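Local structure of glucose-6-phosphate dehydrogenase (Trypanosoma cruzi, 5AQ1) at residues B[153-158]-B[195-200]; B[409-414]-B[419-424]. The protein catalyses the NADP-dependent oxidation of glucose 6-phosphate to 6-phosphogluconolactone, the first step of the pentose phosphate pathway. All coordinates share one frame; numbering follows the deposited sequence.

Contact 1. Residues B[153-158]-B[195-200]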
ATOM      1  N   SER B 153      49.162  12.870  -2.847  1.00 44.79           N
ATOM      2  CA  SER B 153      50.236  13.678  -2.255  1.00 45.26           C
ATOM      3  C   SER B 153      50.426  15.044  -2.931  1.00 45.25           C
ATOM      4  O   SER B 153      50.716  16.027  -2.257  1.00 45.30           O
ATOM      5  CB  SER B 153      51.557  12.904  -2.271  1.00 45.98           C
ATOM      6  OG  SER B 153      51.897  12.500  -3.587  1.00 47.29           O
ATOM      7  N   VAL B 154      50.256  15.105  -4.252  1.00 45.45           N
ATOM      8  CA  VAL B 154      50.465  16.357  -5.000  1.00 45.84           C
ATOM      9  C   VAL B 154      49.178  17.136  -5.292  1.00 44.75           C
ATOM     10  O   VAL B 154      49.234  18.222  -5.862  1.00 44.36           O
ATOM     11  CB  VAL B 154      51.197  16.108  -6.341  1.00 46.28           C
ATOM     12  CG1 VAL B 154      52.451  15.272  -6.123  1.00 47.37           C
ATOM     13  CG2 VAL B 154      50.281  15.450  -7.367  1.00 45.74           C
ATOM     14  N   PHE B 155      48.032  16.593  -4.887  1.00 44.16           N
ATOM     15  CA  PHE B 155      46.725  17.130  -5.282  1.00 42.94           C
ATOM     16  C   PHE B 155      46.528  18.623  -5.011  1.00 41.97           C
ATOM     17  O   PHE B 155      46.197  19.382  -5.921  1.00 42.55           O
ATOM     18  CB  PHE B 155      45.603  16.342  -4.597  1.00 42.86           C
ATOM     19  CG  PHE B 155      44.228  16.860  -4.903  1.00 42.12           C
ATOM     20  CD1 PHE B 155      43.671  16.671  -6.156  1.00 41.30           C
ATOM     21  CD2 PHE B 155      43.495  17.552  -3.941  1.00 43.54           C
ATOM     22  CE1 PHE B 155      42.410  17.155  -6.448  1.00 41.50           C
ATOM     23  CE2 PHE B 155      42.229  18.035  -4.225  1.00 43.02           C
ATOM     24  CZ  PHE B 155      41.685  17.837  -5.482  1.00 42.55           C
ATOM     25  N   VAL B 156      46.715  19.032  -3.760  1.00 41.60           N
ATOM     26  CA  VAL B 156      46.409  20.404  -3.347  1.00 41.90           C
ATOM     27  C   VAL B 156      47.336  21.410  -4.031  1.00 42.08           C
ATOM     28  O   VAL B 156      46.887  22.470  -4.467  1.00 41.46           O
ATOM     29  CB  VAL B 156      46.482  20.573  -1.812  1.00 42.87           C
ATOM     30  CG1 VAL B 156      46.233  22.021  -1.414  1.00 43.19           C
ATOM     31  CG2 VAL B 156      45.469  19.662  -1.119  1.00 42.60           C
ATOM     32  N   GLY B 157      48.620  21.067  -4.129  1.00 43.02           N
ATOM     33  CA  GLY B 157      49.608  21.902  -4.818  1.00 42.61           C
ATOM     34  C   GLY B 157      49.261  22.158  -6.273  1.00 42.34           C
ATOM     35  O   GLY B 157      49.436  23.271  -6.772  1.00 43.31           O
ATOM     36  N   VAL B 158      48.755  21.131  -6.950  1.00 41.82           N
ATOM     37  CA  VAL B 158      48.344  21.249  -8.349  1.00 41.98           C
ATOM     38  C   VAL B 158      47.098  22.112  -8.481  1.00 41.03           C
ATOM     39  O   VAL B 158      47.002  22.924  -9.399  1.00 41.44           O
ATOM     40  CB  VAL B 158      48.083  19.869  -8.982  1.00 42.30           C
ATOM     41  CG1 VAL B 158      47.464  20.008 -10.367  1.00 42.66           C
ATOM     42  CG2 VAL B 158      49.383  19.094  -9.079  1.00 43.53           C
ATOM     43  N   ASN B 195      38.140  21.785   2.462  1.00 48.14           N
ATOM     44  CA  ASN B 195      38.369  23.162   2.894  1.00 50.50           C
ATOM     45  C   ASN B 195      39.539  23.841   2.177  1.00 50.49           C
ATOM     46  O   ASN B 195      39.546  25.063   2.039  1.00 51.22           O
ATOM     47  CB  ASN B 195      38.578  23.230   4.413  1.00 52.83           C
ATOM     48  CG  ASN B 195      37.299  22.971   5.195  1.00 54.43           C
ATOM     49  OD1 ASN B 195      36.192  23.177   4.691  1.00 56.00           O
ATOM     50  ND2 ASN B 195      37.445  22.522   6.436  1.00 55.91           N
ATOM     51  N   GLN B 196      40.519  23.060   1.726  1.00 50.04           N
ATOM     52  CA  GLN B 196      41.651  23.611   0.973  1.00 49.87           C
ATOM     53  C   GLN B 196      41.242  23.935  -0.454  1.00 48.80           C
ATOM     54  O   GLN B 196      41.827  24.812  -1.088  1.00 49.38           O
ATOM     55  CB  GLN B 196      42.832  22.644   0.938  1.00 51.32           C
ATOM     56  CG  GLN B 196      43.156  21.983   2.267  1.00 53.73           C
ATOM     57  CD  GLN B 196      44.633  21.984   2.584  1.00 57.52           C
ATOM     58  OE1 GLN B 196      45.289  23.028   2.533  1.00 60.00           O
ATOM     59  NE2 GLN B 196      45.170  20.813   2.921  1.00 58.67           N
ATOM     60  N   LEU B 197      40.245  23.213  -0.954  1.00 47.39           N
ATOM     61  CA  LEU B 197      39.747  23.401  -2.308  1.00 48.20           C
ATOM     62  C   LEU B 197      38.758  24.566  -2.393  1.00 47.94           C
ATOM     63  O   LEU B 197      38.632  25.202  -3.440  1.00 46.83           O
ATOM     64  CB  LEU B 197      39.069  22.116  -2.790  1.00 48.25           C
ATOM     65  CG  LEU B 197      39.296  21.760  -4.255  1.00 49.60           C
ATOM     66  CD1 LEU B 197      40.738  21.326  -4.472  1.00 51.61           C
ATOM     67  CD2 LEU B 197      38.339  20.661  -4.687  1.00 48.77           C
ATOM     68  N   LYS B 198      38.071  24.834  -1.285  1.00 50.31           N
ATOM     69  CA  LYS B 198      37.014  25.859  -1.210  1.00 52.23           C
ATOM     70  C   LYS B 198      37.391  27.223  -1.833  1.00 51.35           C
ATOM     71  O   LYS B 198      36.662  27.725  -2.687  1.00 52.94           O
ATOM     72  CB  LYS B 198      36.559  26.051   0.249  1.00 54.93           C
ATOM     73  CG  LYS B 198      35.078  25.796   0.492  1.00 58.02           C
ATOM     74  CD  LYS B 198      34.773  25.650   1.981  1.00 61.73           C
ATOM     75  CE  LYS B 198      33.330  25.237   2.240  1.00 64.46           C
ATOM     76  NZ  LYS B 198      33.066  23.807   1.910  1.00 65.52           N
ATOM     77  N   PRO B 199      38.523  27.822  -1.415  1.00 49.74           N
ATOM     78  CA  PRO B 199      38.907  29.119  -1.988  1.00 51.11           C
ATOM     79  C   PRO B 199      39.502  29.067  -3.405  1.00 51.54           C
ATOM     80  O   PRO B 199      39.629  30.112  -4.044  1.00 52.06           O
ATOM     81  CB  PRO B 199      39.959  29.634  -1.001  1.00 51.72           C
ATOM     82  CG  PRO B 199      40.574  28.399  -0.444  1.00 51.14           C
ATOM     83  CD  PRO B 199      39.463  27.392  -0.362  1.00 49.87           C
ATOM     84  N   LEU B 200      39.863  27.877  -3.886  1.00 50.66           N
ATOM     85  CA  LEU B 200      40.503  27.722  -5.198  1.00 49.30           C
ATOM     86  C   LEU B 200      39.496  27.567  -6.340  1.00 49.04           C
ATOM     87  O   LEU B 200      39.701  28.107  -7.427  1.00 47.34           O
ATOM     88  CB  LEU B 200      41.437  26.509  -5.188  1.00 48.06           C
ATOM     89  CG  LEU B 200      42.440  26.417  -4.036  1.00 47.76           C
ATOM     90  CD1 LEU B 200      43.257  25.143  -4.165  1.00 47.47           C
ATOM     91  CD2 LEU B 200      43.349  27.636  -3.988  1.00 47.63           C
TER
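Phe155 and Leu197 bring together two neighbouring helices of the Rossmann-like NAD(P)-binding domain. Helix 155-165 connects strand 143-148 to strand 175-179, and helix 187-197 leads on from there to strand 206-208, so the contact joins successive beta-alpha-beta crossovers of one parallel sheet. Its tight part is wholly apolar: Leu197 CD1 lies 3.6 Å from Phe155 CE2, with CZ of the same ring at 3.8 Å from that methyl. The two side chains cross at about a right angle. Phe155 turns CG anti to its backbone N (chi1 178°), which carries the ring outward to the other helix, and it also packs on Leu148 of the sheet. A large flat ring suits this place because it can touch strand and helix together, while the buried Leu197 gives CD1 to Phe155 and also packs on Cys159. Farther out the packing is looser. Val156 faces the other helix, where Gln196 is its neighbour, and their CA atoms are 7.2 Å apart, yet the side chains only graze each other. Here the partly exposed glutamine, bent at chi2 (-135°), sets both its CB and its amide oxygen beside the valine. One residue before Phe155, Val154 touches the bound NADPH. On the loose side, Val156 CG1 stands 4.2 Å from both CB and OE1 of Gln196.

Contact 2. Residues B[409-414]-B[419-424]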
ATOM      1  N   LYS B 409      13.741 -12.905 -10.467  1.00 38.49           N
ATOM      2  CA  LYS B 409      13.553 -14.297 -10.091  1.00 39.09           C
ATOM      3  C   LYS B 409      12.186 -14.462  -9.450  1.00 39.01           C
ATOM      4  O   LYS B 409      11.844 -13.737  -8.516  1.00 38.87           O
ATOM      5  CB  LYS B 409      14.630 -14.740  -9.107  1.00 40.16           C
ATOM      6  CG  LYS B 409      16.042 -14.653  -9.655  1.00 41.99           C
ATOM      7  CD  LYS B 409      17.074 -14.925  -8.574  1.00 43.97           C
ATOM      8  CE  LYS B 409      17.178 -16.406  -8.253  1.00 46.73           C
ATOM      9  NZ  LYS B 409      18.171 -16.661  -7.171  1.00 48.57           N
ATOM     10  N   LEU B 410      11.409 -15.417  -9.954  1.00 38.92           N
ATOM     11  CA  LEU B 410      10.092 -15.701  -9.408  1.00 38.58           C
ATOM     12  C   LEU B 410       9.748 -17.183  -9.524  1.00 37.98           C
ATOM     13  O   LEU B 410      10.491 -17.961 -10.123  1.00 38.60           O
ATOM     14  CB  LEU B 410       9.020 -14.822 -10.071  1.00 39.96           C
ATOM     15  CG  LEU B 410       9.132 -14.432 -11.546  1.00 41.46           C
ATOM     16  CD1 LEU B 410       9.217 -15.645 -12.444  1.00 43.51           C
ATOM     17  CD2 LEU B 410       7.947 -13.571 -11.954  1.00 42.43           C
ATOM     18  N   THR B 411       8.628 -17.565  -8.920  1.00 36.61           N
ATOM     19  CA  THR B 411       8.152 -18.943  -8.952  1.00 36.05           C
ATOM     20  C   THR B 411       7.111 -19.122 -10.060  1.00 36.24           C
ATOM     21  O   THR B 411       6.275 -18.245 -10.293  1.00 37.15           O
ATOM     22  CB  THR B 411       7.554 -19.335  -7.593  1.00 35.85           C
ATOM     23  OG1 THR B 411       8.573 -19.244  -6.594  1.00 35.15           O
ATOM     24  CG2 THR B 411       7.003 -20.753  -7.619  1.00 37.34           C
ATOM     25  N   ALA B 412       7.191 -20.251 -10.754  1.00 35.62           N
ATOM     26  CA  ALA B 412       6.247 -20.585 -11.811  1.00 36.04           C
ATOM     27  C   ALA B 412       5.947 -22.075 -11.780  1.00 36.76           C
ATOM     28  O   ALA B 412       6.652 -22.849 -11.128  1.00 37.16           O
ATOM     29  CB  ALA B 412       6.812 -20.190 -13.169  1.00 36.50           C
ATOM     30  N   LYS B 413       4.889 -22.471 -12.479  1.00 37.13           N
ATOM     31  CA  LYS B 413       4.558 -23.880 -12.647  1.00 38.17           C
ATOM     32  C   LYS B 413       5.652 -24.549 -13.474  1.00 38.43           C
ATOM     33  O   LYS B 413       6.114 -23.974 -14.454  1.00 38.00           O
ATOM     34  CB  LYS B 413       3.202 -24.020 -13.344  1.00 39.10           C
ATOM     35  CG  LYS B 413       2.766 -25.452 -13.614  1.00 40.61           C
ATOM     36  CD  LYS B 413       1.624 -25.495 -14.611  1.00 41.76           C
ATOM     37  CE  LYS B 413       1.395 -26.903 -15.130  1.00 43.45           C
ATOM     38  NZ  LYS B 413       2.463 -27.341 -16.068  1.00 44.13           N
ATOM     39  N   THR B 414       6.065 -25.752 -13.077  1.00 39.31           N
ATOM     40  CA  THR B 414       7.027 -26.523 -13.861  1.00 41.06           C
ATOM     41  C   THR B 414       6.413 -26.868 -15.215  1.00 42.20           C
ATOM     42  O   THR B 414       5.348 -27.481 -15.269  1.00 41.90           O
ATOM     43  CB  THR B 414       7.439 -27.835 -13.173  1.00 42.47           C
ATOM     44  OG1 THR B 414       6.271 -28.551 -12.755  1.00 45.66           O
ATOM     45  CG2 THR B 414       8.313 -27.561 -11.965  1.00 41.49           C
ATOM     46  N   ASN B 419       2.512 -31.044 -12.326  1.00 70.71           N
ATOM     47  CA  ASN B 419       1.921 -29.856 -11.734  1.00 67.08           C
ATOM     48  C   ASN B 419       2.647 -29.520 -10.432  1.00 62.15           C
ATOM     49  O   ASN B 419       2.172 -29.804  -9.329  1.00 59.97           O
ATOM     50  CB  ASN B 419       0.418 -30.056 -11.519  1.00 68.86           C
ATOM     51  CG  ASN B 419      -0.343 -28.739 -11.507  1.00 71.29           C
ATOM     52  OD1 ASN B 419      -0.554 -28.121 -12.553  1.00 72.59           O
ATOM     53  ND2 ASN B 419      -0.740 -28.293 -10.321  1.00 73.81           N
ATOM     54  N   ASP B 420       3.813 -28.901 -10.595  1.00 58.60           N
ATOM     55  CA  ASP B 420       4.729 -28.602  -9.503  1.00 55.61           C
ATOM     56  C   ASP B 420       5.199 -27.154  -9.670  1.00 49.97           C
ATOM     57  O   ASP B 420       4.771 -26.468 -10.594  1.00 47.65           O
ATOM     58  CB  ASP B 420       5.915 -29.573  -9.576  1.00 58.07           C
ATOM     59  CG  ASP B 420       6.623 -29.764  -8.243  1.00 60.43           C
ATOM     60  OD1 ASP B 420       6.415 -28.961  -7.306  1.00 63.23           O
ATOM     61  OD2 ASP B 420       7.407 -30.729  -8.139  1.00 62.88           O
ATOM     62  N   THR B 421       6.059 -26.682  -8.774  1.00 46.70           N
ATOM     63  CA  THR B 421       6.642 -25.351  -8.901  1.00 44.21           C
ATOM     64  C   THR B 421       8.162 -25.412  -9.033  1.00 43.49           C
ATOM     65  O   THR B 421       8.800 -26.395  -8.651  1.00 42.40           O
ATOM     66  CB  THR B 421       6.295 -24.457  -7.697  1.00 42.78           C
ATOM     67  OG1 THR B 421       6.833 -25.031  -6.501  1.00 42.48           O
ATOM     68  CG2 THR B 421       4.790 -24.294  -7.558  1.00 42.36           C
ATOM     69  N   HIS B 422       8.722 -24.341  -9.588  1.00 43.45           N
ATOM     70  CA  HIS B 422      10.168 -24.161  -9.700  1.00 43.33           C
ATOM     71  C   HIS B 422      10.466 -22.669  -9.770  1.00 42.21           C
ATOM     72  O   HIS B 422       9.588 -21.879 -10.114  1.00 40.98           O
ATOM     73  CB  HIS B 422      10.712 -24.872 -10.946  1.00 43.78           C
ATOM     74  CG  HIS B 422      10.438 -24.150 -12.230  1.00 43.63           C
ATOM     75  ND1 HIS B 422       9.164 -23.878 -12.677  1.00 43.91           N
ATOM     76  CD2 HIS B 422      11.280 -23.645 -13.163  1.00 44.16           C
ATOM     77  CE1 HIS B 422       9.231 -23.230 -13.827  1.00 44.07           C
ATOM     78  NE2 HIS B 422      10.503 -23.082 -14.146  1.00 44.28           N
ATOM     79  N   GLN B 423      11.695 -22.284  -9.441  1.00 43.24           N
ATOM     80  CA  GLN B 423      12.111 -20.892  -9.588  1.00 44.05           C
ATOM     81  C   GLN B 423      12.686 -20.670 -10.987  1.00 41.74           C
ATOM     82  O   GLN B 423      13.465 -21.482 -11.482  1.00 41.31           O
ATOM     83  CB  GLN B 423      13.108 -20.489  -8.494  1.00 47.67           C
ATOM     84  CG  GLN B 423      13.613 -19.052  -8.613  1.00 52.95           C
ATOM     85  CD  GLN B 423      14.027 -18.445  -7.267  1.00 58.31           C
ATOM     86  OE1 GLN B 423      15.128 -18.699  -6.752  1.00 59.94           O
ATOM     87  NE2 GLN B 423      13.141 -17.629  -6.694  1.00 58.38           N
ATOM     88  N   THR B 424      12.274 -19.573 -11.618  1.00 40.25           N
ATOM     89  CA  THR B 424      12.722 -19.206 -12.962  1.00 39.97           C
ATOM     90  C   THR B 424      13.008 -17.694 -12.996  1.00 38.81           C
ATOM     91  O   THR B 424      13.064 -17.060 -11.942  1.00 37.71           O
ATOM     92  CB  THR B 424      11.677 -19.629 -14.022  1.00 40.96           C
ATOM     93  OG1 THR B 424      12.175 -19.359 -15.338  1.00 41.53           O
ATOM     94  CG2 THR B 424      10.344 -18.910 -13.817  1.00 40.91           C
TER
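Ala412 and His422 form a hydrogen-bonded pair in an antiparallel beta hairpin that lies, within this chain, at one edge of the large mixed sheet in the C-terminal domain. Ala412 N donates to His422 O at 3.0 Å, and the return bond from His422 N to Ala412 O has the same length. The imidazole folds back across the partner strand. With CG between the backbone N and the carbonyl carbon (chi1 76°), ND1 reaches Ala412 O at 3.1 Å in a weak, bent bond (132°), and Lys413 O lies at the ring edge, near its plane. Alanine leaves room for this ring, its CB being 3.9 Å from His422 CE1. On the same face Leu410 and Thr424 lie side by side, pointing the same way, with Leu410 CD1 3.7 Å from Thr424 CG2; that methyl also meets Ala412 CB. Thr411 and Gln423 occupy the other face; the Thr411 side chain slants across that of Thr421, its CG2 3.8 Å from Thr421 CB. Where the strands give way to the connecting loop, Thr414 N bonds to Asp420 O at 2.9 Å, while Thr414 CG2 packs on His422 CB.

A second subunit takes up the face bearing His422: Tyr434 OH of that subunit bonds to His422 NE2 and Thr424 OG1, and its Phe231 packs on Leu410. Asn228 and Asn220 of the second subunit accept from Thr411 N and Lys413 N. Lys413 NZ binds Thr414 O and Gly416 O and forms a salt bridge to Glu216 of the second subunit, which would probably favour its charged state. Thus backbone bonds set the hairpin's register, while Leu410, His422, Lys413 and Thr424 give the second subunit apolar, hydrogen-bonding and charged partners.

Both contacts are partly buried and peripheral, on opposite sides of the chain's centre, with their centres about 58 Å apart and nearest atoms about 41 Å apart. They hold different elements: contact 1 pairs two helices of the cofactor-binding domain, contact 2 two adjacent strands of the C-terminal domain. Between its two segments contact 1 relies on side chains, over a small and mostly apolar patch, as suits helices whose backbone bonds are spent internally. The strands bury about three times as much surface and depend on interstrand backbone bonds. Contact 1 lies close to bound NADPH, which Val154 of 153-158 touches, and meets no other subunit; contact 2 gives several of its polar groups to a second subunit.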